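Local coordinates for protein S-adenosylmethionine-dependent methyltransferase (Clostridium acetobutylicum, PDB 1Y8C) that probably transfers methyl groups from S-adenosylmethionine to an acceptor not yet identified, using a Rossmann-like methyltransferase core that carries an inserted antiparallel sheet, at residues A[5-10]-A[48-53]; A[25-30]-A[53-58]; A[89-92]-A[97-100]; A[168-171]-A[176-179]; A[210-215]-A[240-245]. All coordinates share one frame; numbering follows the deposited sequence.

Interaction 1 of 5, residues A[5-10]-A[48-53]; sequences KFAHIY and TGNLTE
The imidazole of H8 and the carboxamide of N50 meet obliquely, their planes 35° apart, so the approach is neither a stack nor an edge-to-face contact. The ring leads with CE1, and H8 CE1 lies 3.1 Å from N50 OD1 and 3.5 Å from N50 ND2. Both side chains have CG beside the backbone N (chi1 -70° for H8, -76° for N50), and this brings H8 across from helix 3-15 while N50 extends from its loop to meet it. At the preceding residue, A7 CB faces T48, at 3.8 Å from T48 OG1 and 4.1 Å from T48 CG2, so the methyl touches both branches of the threonine.

The 48-53 segment follows strand 40-44 and carries the last part of the glycine-rich loop that in class I methyltransferases binds AdoMet; a similar role is probable here. Its sharp turn passes through G49, which has positive phi, and G49 O accepts E53 N at 3.1 Å as helix 52-55 begins. T48 O is bound by K78 NZ, while T48 OG1 has a weak hydrogen bond to N4 OD1 on the N-terminal helix. Y20 touches both H8 and N50.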
# COMPACT_ATOMS: atom_id res chain seq x y z
N LYS A 5 -15.53 6.98 -0.64
CA LYS A 5 -16.11 6.87 0.70
C LYS A 5 -15.90 5.45 1.21
O LYS A 5 -15.45 5.23 2.33
CB LYS A 5 -17.61 7.17 0.65
CG LYS A 5 -18.29 7.30 2.01
CD LYS A 5 -19.81 7.20 1.88
CE LYS A 5 -20.22 5.80 1.39
NZ LYS A 5 -21.67 5.65 1.05
N PHE A 6 -16.22 4.49 0.35
CA PHE A 6 -16.07 3.08 0.69
C PHE A 6 -14.61 2.77 1.05
O PHE A 6 -14.34 2.01 1.98
CB PHE A 6 -16.53 2.21 -0.49
CG PHE A 6 -16.40 0.74 -0.23
CD1 PHE A 6 -17.22 0.11 0.71
CD2 PHE A 6 -15.42 -0.01 -0.87
CE1 PHE A 6 -17.04 -1.24 1.00
CE2 PHE A 6 -15.25 -1.35 -0.59
CZ PHE A 6 -16.06 -1.97 0.36
N ALA A 7 -13.68 3.35 0.30
CA ALA A 7 -12.26 3.14 0.56
C ALA A 7 -11.89 3.56 1.99
O ALA A 7 -11.08 2.91 2.65
CB ALA A 7 -11.42 3.92 -0.45
N HIS A 8 -12.48 4.66 2.45
CA HIS A 8 -12.22 5.14 3.81
C HIS A 8 -12.79 4.14 4.79
O HIS A 8 -12.13 3.75 5.75
CB HIS A 8 -12.85 6.52 4.03
CG HIS A 8 -12.20 7.62 3.26
ND1 HIS A 8 -10.88 7.99 3.45
CD2 HIS A 8 -12.67 8.44 2.28
CE1 HIS A 8 -10.57 8.98 2.64
NE2 HIS A 8 -11.64 9.27 1.91
N ILE A 9 -14.03 3.73 4.54
CA ILE A 9 -14.68 2.76 5.41
C ILE A 9 -13.80 1.52 5.55
O ILE A 9 -13.55 1.05 6.66
CB ILE A 9 -16.06 2.35 4.85
CG1 ILE A 9 -16.97 3.58 4.76
CG2 ILE A 9 -16.68 1.28 5.74
CD1 ILE A 9 -18.29 3.33 4.08
N TYR A 10 -13.33 1.01 4.42
CA TYR A 10 -12.49 -0.19 4.39
C TYR A 10 -11.24 -0.02 5.24
O TYR A 10 -10.94 -0.84 6.10
CB TYR A 10 -12.08 -0.51 2.94
CG TYR A 10 -11.48 -1.89 2.75
CD1 TYR A 10 -12.28 -2.98 2.43
CD2 TYR A 10 -10.11 -2.10 2.91
CE1 TYR A 10 -11.73 -4.25 2.26
CE2 TYR A 10 -9.55 -3.36 2.76
CZ TYR A 10 -10.37 -4.44 2.43
OH TYR A 10 -9.82 -5.69 2.29
N THR A 48 -7.38 5.20 -4.24
CA THR A 48 -8.14 6.42 -4.50
C THR A 48 -7.34 7.67 -4.12
O THR A 48 -7.92 8.73 -3.94
CB THR A 48 -9.47 6.46 -3.73
OG1 THR A 48 -9.19 6.38 -2.33
CG2 THR A 48 -10.35 5.31 -4.17
N GLY A 49 -6.03 7.52 -3.98
CA GLY A 49 -5.18 8.65 -3.68
C GLY A 49 -5.19 9.23 -2.28
O GLY A 49 -4.88 10.41 -2.11
N ASN A 50 -5.51 8.42 -1.28
CA ASN A 50 -5.55 8.92 0.09
C ASN A 50 -4.18 9.22 0.66
O ASN A 50 -4.04 9.97 1.61
CB ASN A 50 -6.29 7.93 0.99
CG ASN A 50 -7.78 7.98 0.78
OD1 ASN A 50 -8.33 9.06 0.55
ND2 ASN A 50 -8.45 6.84 0.88
N LEU A 51 -3.16 8.64 0.06
CA LEU A 51 -1.81 8.85 0.53
C LEU A 51 -1.11 9.79 -0.46
O LEU A 51 -0.26 10.59 -0.08
CB LEU A 51 -1.11 7.50 0.59
CG LEU A 51 -0.03 7.23 1.62
CD1 LEU A 51 -0.06 5.76 1.98
CD2 LEU A 51 1.32 7.63 1.08
N THR A 52 -1.51 9.70 -1.72
CA THR A 52 -0.92 10.52 -2.77
C THR A 52 -1.19 12.01 -2.55
O THR A 52 -0.31 12.85 -2.75
CB THR A 52 -1.47 10.12 -4.15
OG1 THR A 52 -1.66 8.70 -4.18
CG2 THR A 52 -0.50 10.52 -5.24
N GLU A 53 -2.42 12.34 -2.16
CA GLU A 53 -2.80 13.73 -1.94
C GLU A 53 -1.99 14.39 -0.82
O GLU A 53 -1.91 15.60 -0.75
CB GLU A 53 -4.29 13.85 -1.62
CG GLU A 53 -4.68 13.18 -0.32
CD GLU A 53 -6.14 13.35 0.04
OE1 GLU A 53 -6.61 12.60 0.91
OE2 GLU A 53 -6.81 14.24 -0.54

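Interaction 2 of 5, residues A[25-30]-A[53-58]; sequences DFIIEK and ENLCPK
L55 and I28 lose the most surface in this contact, and they meet through their branch ends. L55 CD2 lies 3.4 Å from I28 CD1, a tight carbon-carbon approach, and 3.8 Å from I28 CG1. The two side chains lie alongside, running oppositely, which lets the leucine methyl pass along the end of the isoleucine. The other L55 methyl, CD1, meets I27 CD1 at 4.0 Å, these two side chains being roughly perpendicular. The leucine fork is therefore divided between consecutive residues of the opposing helix. I27 and I28 share a first torsion but differ in the second: I27 is extended (chi2 165°), whereas I28 is bent (chi2 -63°), which takes its CD1 to the far prong.

K58 adds aliphatic contact at the margin, with K58 CG 4.0 Å from I28 CD1. K58 N bonds to L55 O at 3.0 Å within the 3-10 turn that carries it. K58 NZ stays 6.5 Å from D25 OD1, so no salt bridge crosses the contact, which is apolar.

The packing joins helix 20-32 to the short helix 52-55, which follows the glycine-rich loop of the Rossmann-like core. N54 ND2 bonds to S24 OG of helix 20-32 beside the apolar patch, and F26 of the same helix touches Y226 and N228 of a loop.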
# COMPACT_ATOMS: atom_id res chain seq x y z
N ASP A 25 3.59 12.00 6.94
CA ASP A 25 4.59 12.77 7.69
C ASP A 25 5.81 11.91 7.96
O ASP A 25 6.95 12.36 7.80
CB ASP A 25 4.02 13.27 9.02
CG ASP A 25 2.90 14.27 8.83
OD1 ASP A 25 2.56 14.58 7.65
OD2 ASP A 25 2.34 14.75 9.85
N PHE A 26 5.58 10.67 8.38
CA PHE A 26 6.70 9.77 8.65
C PHE A 26 7.54 9.64 7.39
O PHE A 26 8.77 9.66 7.46
CB PHE A 26 6.22 8.38 9.04
CG PHE A 26 7.34 7.39 9.22
CD1 PHE A 26 8.13 7.41 10.37
CD2 PHE A 26 7.61 6.44 8.25
CE1 PHE A 26 9.18 6.50 10.55
CE2 PHE A 26 8.66 5.52 8.41
CZ PHE A 26 9.44 5.55 9.57
N ILE A 27 6.89 9.52 6.24
CA ILE A 27 7.61 9.36 4.99
C ILE A 27 8.41 10.60 4.64
O ILE A 27 9.57 10.51 4.25
CB ILE A 27 6.67 9.04 3.82
CG1 ILE A 27 5.92 7.73 4.11
CG2 ILE A 27 7.48 8.88 2.54
CD1 ILE A 27 4.73 7.51 3.21
N ILE A 28 7.78 11.77 4.77
CA ILE A 28 8.48 13.01 4.47
C ILE A 28 9.71 13.11 5.37
O ILE A 28 10.81 13.44 4.93
CB ILE A 28 7.59 14.23 4.73
CG1 ILE A 28 6.36 14.19 3.83
CG2 ILE A 28 8.38 15.51 4.45
CD1 ILE A 28 6.72 14.26 2.36
N GLU A 29 9.50 12.82 6.65
CA GLU A 29 10.56 12.88 7.65
C GLU A 29 11.76 12.04 7.23
O GLU A 29 12.91 12.49 7.28
CB GLU A 29 10.02 12.38 8.99
CG GLU A 29 11.01 12.40 10.15
CD GLU A 29 10.49 11.62 11.37
OE1 GLU A 29 11.20 11.59 12.41
OE2 GLU A 29 9.37 11.05 11.28
N LYS A 30 11.49 10.82 6.81
CA LYS A 30 12.54 9.93 6.37
C LYS A 30 13.20 10.43 5.09
O LYS A 30 14.40 10.24 4.88
CB LYS A 30 11.96 8.52 6.21
CG LYS A 30 11.73 7.86 7.57
CD LYS A 30 13.08 7.56 8.22
CE LYS A 30 12.98 7.25 9.71
NZ LYS A 30 12.67 8.47 10.51
N GLU A 53 -2.42 12.34 -2.16
CA GLU A 53 -2.80 13.73 -1.94
C GLU A 53 -1.99 14.39 -0.82
O GLU A 53 -1.91 15.60 -0.75
CB GLU A 53 -4.29 13.85 -1.62
CG GLU A 53 -4.68 13.18 -0.32
CD GLU A 53 -6.14 13.35 0.04
OE1 GLU A 53 -6.61 12.60 0.91
OE2 GLU A 53 -6.81 14.24 -0.54
N ASN A 54 -1.37 13.59 0.04
CA ASN A 54 -0.57 14.14 1.11
C ASN A 54 0.88 14.41 0.69
O ASN A 54 1.47 15.41 1.09
CB ASN A 54 -0.57 13.20 2.32
CG ASN A 54 -1.88 13.23 3.08
OD1 ASN A 54 -2.91 13.60 2.53
ND2 ASN A 54 -1.84 12.84 4.35
N LEU A 55 1.44 13.52 -0.13
CA LEU A 55 2.83 13.62 -0.57
C LEU A 55 3.00 14.35 -1.90
O LEU A 55 4.02 14.99 -2.14
CB LEU A 55 3.42 12.21 -0.70
CG LEU A 55 3.44 11.36 0.57
CD1 LEU A 55 3.59 9.91 0.21
CD2 LEU A 55 4.58 11.83 1.46
N CYS A 56 2.00 14.23 -2.77
CA CYS A 56 2.05 14.88 -4.07
C CYS A 56 2.40 16.38 -4.02
O CYS A 56 3.22 16.85 -4.81
CB CYS A 56 0.71 14.69 -4.78
SG CYS A 56 0.53 15.73 -6.22
N PRO A 57 1.78 17.15 -3.10
CA PRO A 57 2.08 18.58 -3.00
C PRO A 57 3.50 18.93 -2.56
O PRO A 57 3.94 20.08 -2.68
CB PRO A 57 1.04 19.09 -2.01
CG PRO A 57 0.78 17.90 -1.16
CD PRO A 57 0.69 16.79 -2.17
N LYS A 58 4.23 17.95 -2.06
CA LYS A 58 5.59 18.20 -1.63
C LYS A 58 6.60 18.03 -2.76
O LYS A 58 7.77 18.37 -2.61
CB LYS A 58 5.94 17.27 -0.47
CG LYS A 58 5.07 17.49 0.77
CD LYS A 58 5.22 18.91 1.28
CE LYS A 58 4.66 19.08 2.69
NZ LYS A 58 3.19 18.81 2.75

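Interaction 3 of 5, residues A[89-92]-A[97-100]; sequences ACQD and NINR
A single side-chain amide, that of Q91, grips both backbone polar groups of one residue, N97. Q91 OE1 accepts the N97 N-H at 2.8 Å in an almost straight bond (169° at the hydrogen). Q91 NE2 donates back to N97 O at 3.2 Å and is less well aimed, for it stands above the plane of that carbonyl, 56° out of it. With two bonds to one residue, the rotation of the amide is largely fixed. The reach comes from a chain extended beyond CG, chi2 178°, that carries the carboxamide away from its own backbone. The amide bonds to N97 N and O much as a peptide group of a paired strand does, although neither Q91 nor N97 lies in a strand.

I98 CG1 lies 4.0 Å from Q91 NE2, beside the amide; the apolar pair is I98 CD1 with A89 CB at 4.2 Å.

The bonds close a loop that leaves the edge strand 87-89 of the mixed sheet and leads toward strand 104-107. A89 is still backbone-bonded to A64 of strand 61-65, I98 presses on W63 and V65 of that strand, and C90 touches helix 69-81. R100 ties the far end to D40 by a salt bridge.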
# COMPACT_ATOMS: atom_id res chain seq x y z
N ALA A 89 -1.61 6.34 -14.43
CA ALA A 89 -1.40 5.21 -15.33
C ALA A 89 -1.91 3.92 -14.71
O ALA A 89 -1.59 3.59 -13.57
CB ALA A 89 0.08 5.08 -15.69
N CYS A 90 -2.73 3.20 -15.48
CA CYS A 90 -3.29 1.94 -15.02
C CYS A 90 -2.35 0.83 -15.47
O CYS A 90 -2.24 0.54 -16.66
CB CYS A 90 -4.67 1.73 -15.64
SG CYS A 90 -5.66 0.45 -14.83
N GLN A 91 -1.66 0.21 -14.51
CA GLN A 91 -0.71 -0.86 -14.80
C GLN A 91 -0.56 -1.80 -13.64
O GLN A 91 -0.87 -1.45 -12.50
CB GLN A 91 0.67 -0.30 -15.12
CG GLN A 91 0.73 0.51 -16.38
CD GLN A 91 2.10 1.09 -16.61
OE1 GLN A 91 3.08 0.69 -16.00
NE2 GLN A 91 2.18 2.04 -17.53
N ASP A 92 -0.07 -3.00 -13.93
CA ASP A 92 0.17 -4.00 -12.90
C ASP A 92 1.59 -3.77 -12.35
O ASP A 92 2.56 -3.78 -13.10
CB ASP A 92 0.06 -5.41 -13.48
CG ASP A 92 0.54 -6.49 -12.52
OD1 ASP A 92 0.04 -6.53 -11.37
OD2 ASP A 92 1.41 -7.29 -12.91
N ASN A 97 5.70 -0.16 -16.25
CA ASN A 97 6.32 0.33 -17.48
C ASN A 97 6.11 1.83 -17.64
O ASN A 97 5.25 2.28 -18.38
CB ASN A 97 5.74 -0.39 -18.71
CG ASN A 97 6.27 0.18 -20.04
OD1 ASN A 97 7.48 0.20 -20.28
ND2 ASN A 97 5.35 0.62 -20.90
N ILE A 98 6.92 2.61 -16.92
CA ILE A 98 6.85 4.06 -16.99
C ILE A 98 8.26 4.60 -17.26
O ILE A 98 9.18 4.38 -16.48
CB ILE A 98 6.28 4.65 -15.68
CG1 ILE A 98 4.80 4.28 -15.59
CG2 ILE A 98 6.44 6.17 -15.64
CD1 ILE A 98 4.07 4.89 -14.43
N ASN A 99 8.43 5.28 -18.39
CA ASN A 99 9.74 5.81 -18.74
C ASN A 99 10.04 7.03 -17.88
O ASN A 99 9.97 8.16 -18.35
CB ASN A 99 9.76 6.19 -20.22
CG ASN A 99 9.18 5.10 -21.11
OD1 ASN A 99 9.52 3.91 -20.97
ND2 ASN A 99 8.32 5.49 -22.04
N ARG A 100 10.40 6.78 -16.63
CA ARG A 100 10.68 7.87 -15.71
C ARG A 100 11.39 7.38 -14.45
O ARG A 100 11.19 6.24 -14.02
CB ARG A 100 9.34 8.55 -15.37
CG ARG A 100 9.42 9.79 -14.50
CD ARG A 100 10.16 10.91 -15.19
NE ARG A 100 9.81 12.21 -14.63
CZ ARG A 100 10.41 13.34 -14.96
NH1 ARG A 100 11.41 13.33 -15.85
NH2 ARG A 100 10.01 14.49 -14.42

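Interaction 4 of 5, residues A[168-171]-A[176-179]; sequences WENQ and LVSM
Segments 168-171 and 176-179, parts of strands 164-173 and 176-186, run antiparallel, their axes approaching to 4.8 Å with an angle of 159° between directions. Q171 and S178 form a hydrogen-bonded pair: S178 N donates to Q171 O at 2.6 Å in a nearly straight bond, and Q171 N returns to S178 O at 2.8 Å. Q171 O also receives a CA-H contact from V177 CA at 3.4 Å. One step along, N170 and M179 make a non-hydrogen-bonded pair.

On the face bearing W168, N170 and M179, the selenomethionine M179 runs alongside W168 in the same direction. Its CG stands beside the backbone N (chi1 -47°), and the chain carries M179 SE to 4.3 Å from W168 CZ2. M179 SE is 5.5 Å from the centroid of the W168 six-membered ring, 62° off the ring normal, an oblique Met-aromatic contact. Nearer the backbone, M179 CB packs 3.9 Å from W168 NE1. On the other face, Q171 CG and S178 CB touch at 4.1 Å.

The hairpin forms the middle of a four-stranded antiparallel sheet: W168 bonds outward to F157 of strand 157-161, and M179 to H198 of strand 191-201. Helix 145-152 lies against the tryptophan face, where L152 meets W168 and N170, and L148 meets V177. In sequence this sheet falls between strands 136-143 and 217-224 of the methyltransferase core.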
# COMPACT_ATOMS: atom_id res chain seq x y z
N TRP A 168 -17.02 -10.74 7.56
CA TRP A 168 -15.68 -11.00 7.05
C TRP A 168 -15.21 -12.41 7.40
O TRP A 168 -15.10 -12.76 8.57
CB TRP A 168 -14.74 -9.92 7.63
CG TRP A 168 -13.27 -10.08 7.36
CD1 TRP A 168 -12.67 -11.05 6.62
CD2 TRP A 168 -12.21 -9.26 7.88
NE1 TRP A 168 -11.31 -10.89 6.63
CE2 TRP A 168 -11.00 -9.79 7.38
CE3 TRP A 168 -12.17 -8.12 8.68
CZ2 TRP A 168 -9.75 -9.23 7.70
CZ3 TRP A 168 -10.93 -7.55 8.99
CH2 TRP A 168 -9.74 -8.11 8.50
N GLU A 169 -14.94 -13.23 6.39
CA GLU A 169 -14.48 -14.59 6.64
C GLU A 169 -13.03 -14.76 6.16
O GLU A 169 -12.69 -14.43 5.02
CB GLU A 169 -15.36 -15.61 5.92
CG GLU A 169 -15.57 -16.90 6.69
CD GLU A 169 -15.76 -18.12 5.80
OE1 GLU A 169 -16.63 -18.08 4.91
OE2 GLU A 169 -15.03 -19.12 6.00
N ASN A 170 -12.17 -15.27 7.04
CA ASN A 170 -10.77 -15.47 6.71
C ASN A 170 -10.45 -16.94 6.55
O ASN A 170 -10.88 -17.77 7.34
CB ASN A 170 -9.87 -14.88 7.81
CG ASN A 170 -9.64 -13.39 7.64
OD1 ASN A 170 -9.68 -12.63 8.61
ND2 ASN A 170 -9.38 -12.96 6.41
N GLN A 171 -9.69 -17.25 5.51
CA GLN A 171 -9.29 -18.62 5.25
C GLN A 171 -7.77 -18.59 5.09
O GLN A 171 -7.26 -17.97 4.15
CB GLN A 171 -9.99 -19.13 3.99
CG GLN A 171 -9.22 -20.17 3.17
CD GLN A 171 -8.88 -21.42 3.96
OE1 GLN A 171 -8.05 -22.23 3.52
NE2 GLN A 171 -9.53 -21.61 5.10
N LEU A 176 -0.99 -18.55 2.57
CA LEU A 176 -1.86 -17.66 1.81
C LEU A 176 -3.15 -17.43 2.58
O LEU A 176 -3.78 -18.38 3.04
CB LEU A 176 -2.18 -18.28 0.45
CG LEU A 176 -2.96 -17.38 -0.52
CD1 LEU A 176 -2.12 -16.15 -0.85
CD2 LEU A 176 -3.27 -18.14 -1.81
N VAL A 177 -3.53 -16.17 2.71
CA VAL A 177 -4.76 -15.82 3.41
C VAL A 177 -5.80 -15.37 2.41
O VAL A 177 -5.55 -14.48 1.60
CB VAL A 177 -4.53 -14.66 4.39
CG1 VAL A 177 -5.85 -14.26 5.04
CG2 VAL A 177 -3.54 -15.06 5.44
N SER A 178 -6.97 -15.98 2.46
CA SER A 178 -8.03 -15.58 1.54
C SER A 178 -9.12 -14.88 2.36
O SER A 178 -9.65 -15.45 3.31
CB SER A 178 -8.59 -16.81 0.84
OG SER A 178 -7.51 -17.61 0.38
N MSE A 179 -9.41 -13.64 1.99
CA MSE A 179 -10.40 -12.86 2.70
C MSE A 179 -11.64 -12.65 1.86
O MSE A 179 -11.57 -12.20 0.73
CB MSE A 179 -9.81 -11.50 3.06
CG MSE A 179 -8.42 -11.56 3.67
SE MSE A 179 -7.69 -9.78 3.96
CE MSE A 179 -6.25 -9.80 2.67

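Interaction 5 of 5, residues A[210-215]-A[240-245]; sequences KYLKHG and YLVKLG
L212, whose side chain makes the contact, has its carbonyl O bound by G215 N at 2.6 Å, a short i+3 to i bond in the last turn of the helix region. The same G215 N also reaches Y211 O at 3.3 Å, but weakly. None of these bonds crosses to strand 237-244; the bridging is done by one methyl group. L212 CD1 lies 3.9 Å from V242 CG1 and 4.1 Å from Y240 CD2, thus touching two residues spaced two apart on the strand and so on one face of it. Its approach to the Y240 ring is oblique. An extended second torsion (chi2 179°) sets CD1 at the far end of the leucine, while V242 has CG1 beside its backbone N (chi1 -42°), turned to the helix.

Y240 has its polar end satisfied on the same helix, since its OH hydrogen-bonds to E209 OE2, and its ring meets that of F140 on strand 136-143 with planes about 10° apart. V242 likewise packs on F138.

All three touching residues are buried. Van der Waals packing of one methyl on another methyl and on a ring carbon joins helix and sheet, while the directional bond to E209 probably limits movement of the tyrosine ring.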
# COMPACT_ATOMS: atom_id res chain seq x y z
N LYS A 210 15.69 -11.30 1.38
CA LYS A 210 16.37 -12.01 0.30
C LYS A 210 15.89 -11.48 -1.06
O LYS A 210 16.70 -11.11 -1.91
CB LYS A 210 16.11 -13.52 0.41
CG LYS A 210 16.99 -14.36 -0.51
CD LYS A 210 16.80 -15.87 -0.32
CE LYS A 210 15.52 -16.40 -0.97
NZ LYS A 210 15.53 -16.33 -2.47
N TYR A 211 14.57 -11.43 -1.26
CA TYR A 211 13.99 -10.94 -2.50
C TYR A 211 14.40 -9.50 -2.79
O TYR A 211 14.51 -9.10 -3.95
CB TYR A 211 12.47 -11.05 -2.45
CG TYR A 211 11.96 -12.47 -2.30
CD1 TYR A 211 10.65 -12.72 -1.87
CD2 TYR A 211 12.78 -13.56 -2.58
CE1 TYR A 211 10.18 -14.02 -1.74
CE2 TYR A 211 12.32 -14.87 -2.46
CZ TYR A 211 11.01 -15.09 -2.03
OH TYR A 211 10.55 -16.39 -1.94
N LEU A 212 14.61 -8.71 -1.74
CA LEU A 212 15.02 -7.33 -1.93
C LEU A 212 16.41 -7.31 -2.55
O LEU A 212 16.62 -6.68 -3.58
CB LEU A 212 15.06 -6.58 -0.61
CG LEU A 212 13.75 -5.94 -0.13
CD1 LEU A 212 13.99 -5.27 1.20
CD2 LEU A 212 13.26 -4.94 -1.16
N LYS A 213 17.34 -8.01 -1.91
CA LYS A 213 18.72 -8.08 -2.39
C LYS A 213 18.74 -8.52 -3.85
O LYS A 213 19.55 -8.04 -4.64
CB LYS A 213 19.52 -9.07 -1.54
CG LYS A 213 19.93 -8.55 -0.17
CD LYS A 213 21.07 -7.53 -0.28
CE LYS A 213 21.72 -7.26 1.07
NZ LYS A 213 23.00 -6.50 0.90
N HIS A 214 17.85 -9.43 -4.19
CA HIS A 214 17.75 -9.93 -5.55
C HIS A 214 17.48 -8.75 -6.49
O HIS A 214 17.92 -8.75 -7.63
CB HIS A 214 16.63 -10.97 -5.62
CG HIS A 214 16.44 -11.58 -6.97
ND1 HIS A 214 15.85 -10.90 -8.02
CD2 HIS A 214 16.74 -12.81 -7.44
CE1 HIS A 214 15.80 -11.69 -9.08
NE2 HIS A 214 16.34 -12.85 -8.76
N GLY A 215 16.75 -7.76 -5.98
CA GLY A 215 16.44 -6.58 -6.78
C GLY A 215 17.50 -5.51 -6.65
O GLY A 215 17.27 -4.34 -6.97
N TYR A 240 9.29 -0.96 5.35
CA TYR A 240 10.65 -1.02 4.85
C TYR A 240 11.03 0.27 4.14
O TYR A 240 10.21 0.93 3.49
CB TYR A 240 10.82 -2.16 3.85
CG TYR A 240 10.97 -3.54 4.44
CD1 TYR A 240 9.85 -4.34 4.68
CD2 TYR A 240 12.23 -4.07 4.72
CE1 TYR A 240 9.97 -5.63 5.18
CE2 TYR A 240 12.37 -5.36 5.22
CZ TYR A 240 11.24 -6.13 5.45
OH TYR A 240 11.39 -7.42 5.92
N LEU A 241 12.31 0.62 4.27
CA LEU A 241 12.86 1.80 3.63
C LEU A 241 14.14 1.35 2.93
O LEU A 241 15.11 0.98 3.58
CB LEU A 241 13.18 2.84 4.68
CG LEU A 241 12.98 4.24 4.13
CD1 LEU A 241 12.14 5.04 5.13
CD2 LEU A 241 14.32 4.90 3.85
N VAL A 242 14.13 1.37 1.60
CA VAL A 242 15.28 0.93 0.83
C VAL A 242 15.73 1.93 -0.23
O VAL A 242 15.05 2.92 -0.52
CB VAL A 242 14.98 -0.43 0.15
CG1 VAL A 242 14.24 -1.34 1.11
CG2 VAL A 242 14.17 -0.21 -1.12
N LYS A 243 16.90 1.65 -0.81
CA LYS A 243 17.49 2.48 -1.86
C LYS A 243 18.31 1.62 -2.81
O LYS A 243 18.53 0.43 -2.55
CB LYS A 243 18.40 3.57 -1.27
CG LYS A 243 19.58 3.05 -0.48
CD LYS A 243 20.73 4.05 -0.47
CE LYS A 243 20.31 5.43 0.04
NZ LYS A 243 19.81 6.37 -1.02
N LEU A 244 18.75 2.22 -3.91
CA LEU A 244 19.54 1.50 -4.91
C LEU A 244 20.88 1.11 -4.34
O LEU A 244 21.64 1.97 -3.91
CB LEU A 244 19.77 2.38 -6.12
CG LEU A 244 19.17 1.89 -7.42
CD1 LEU A 244 17.72 1.49 -7.23
CD2 LEU A 244 19.30 3.00 -8.43
N GLY A 245 21.17 -0.19 -4.36
CA GLY A 245 22.43 -0.67 -3.84
C GLY A 245 23.41 -1.10 -4.91
O GLY A 245 24.42 -0.43 -5.15

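In the fold
Interaction 5 is fully buried, whereas the other four are partly buried. Interactions 1 and 2 share E53 and helix 52-55, pack successive helices 3-15 and 20-32 against the glycine-rich loop and its helix, and touch through L51 CD2 and I27 CD1, 4.0 Å apart. Interaction 2 also meets interaction 5: K30 CB lies 3.6 Å from L241 CD1, the strand residue between Y240 and V242, which face helix 205-214. Apolar packing carries interactions 2 and 5, and interaction 1 mixes it with polar groups. Hydrogen bonds define interaction 3, through a side chain in an edge loop, and interaction 4, through the backbone of the inserted sheet. The centres of interactions 2 and 4 are about 32 Å apart.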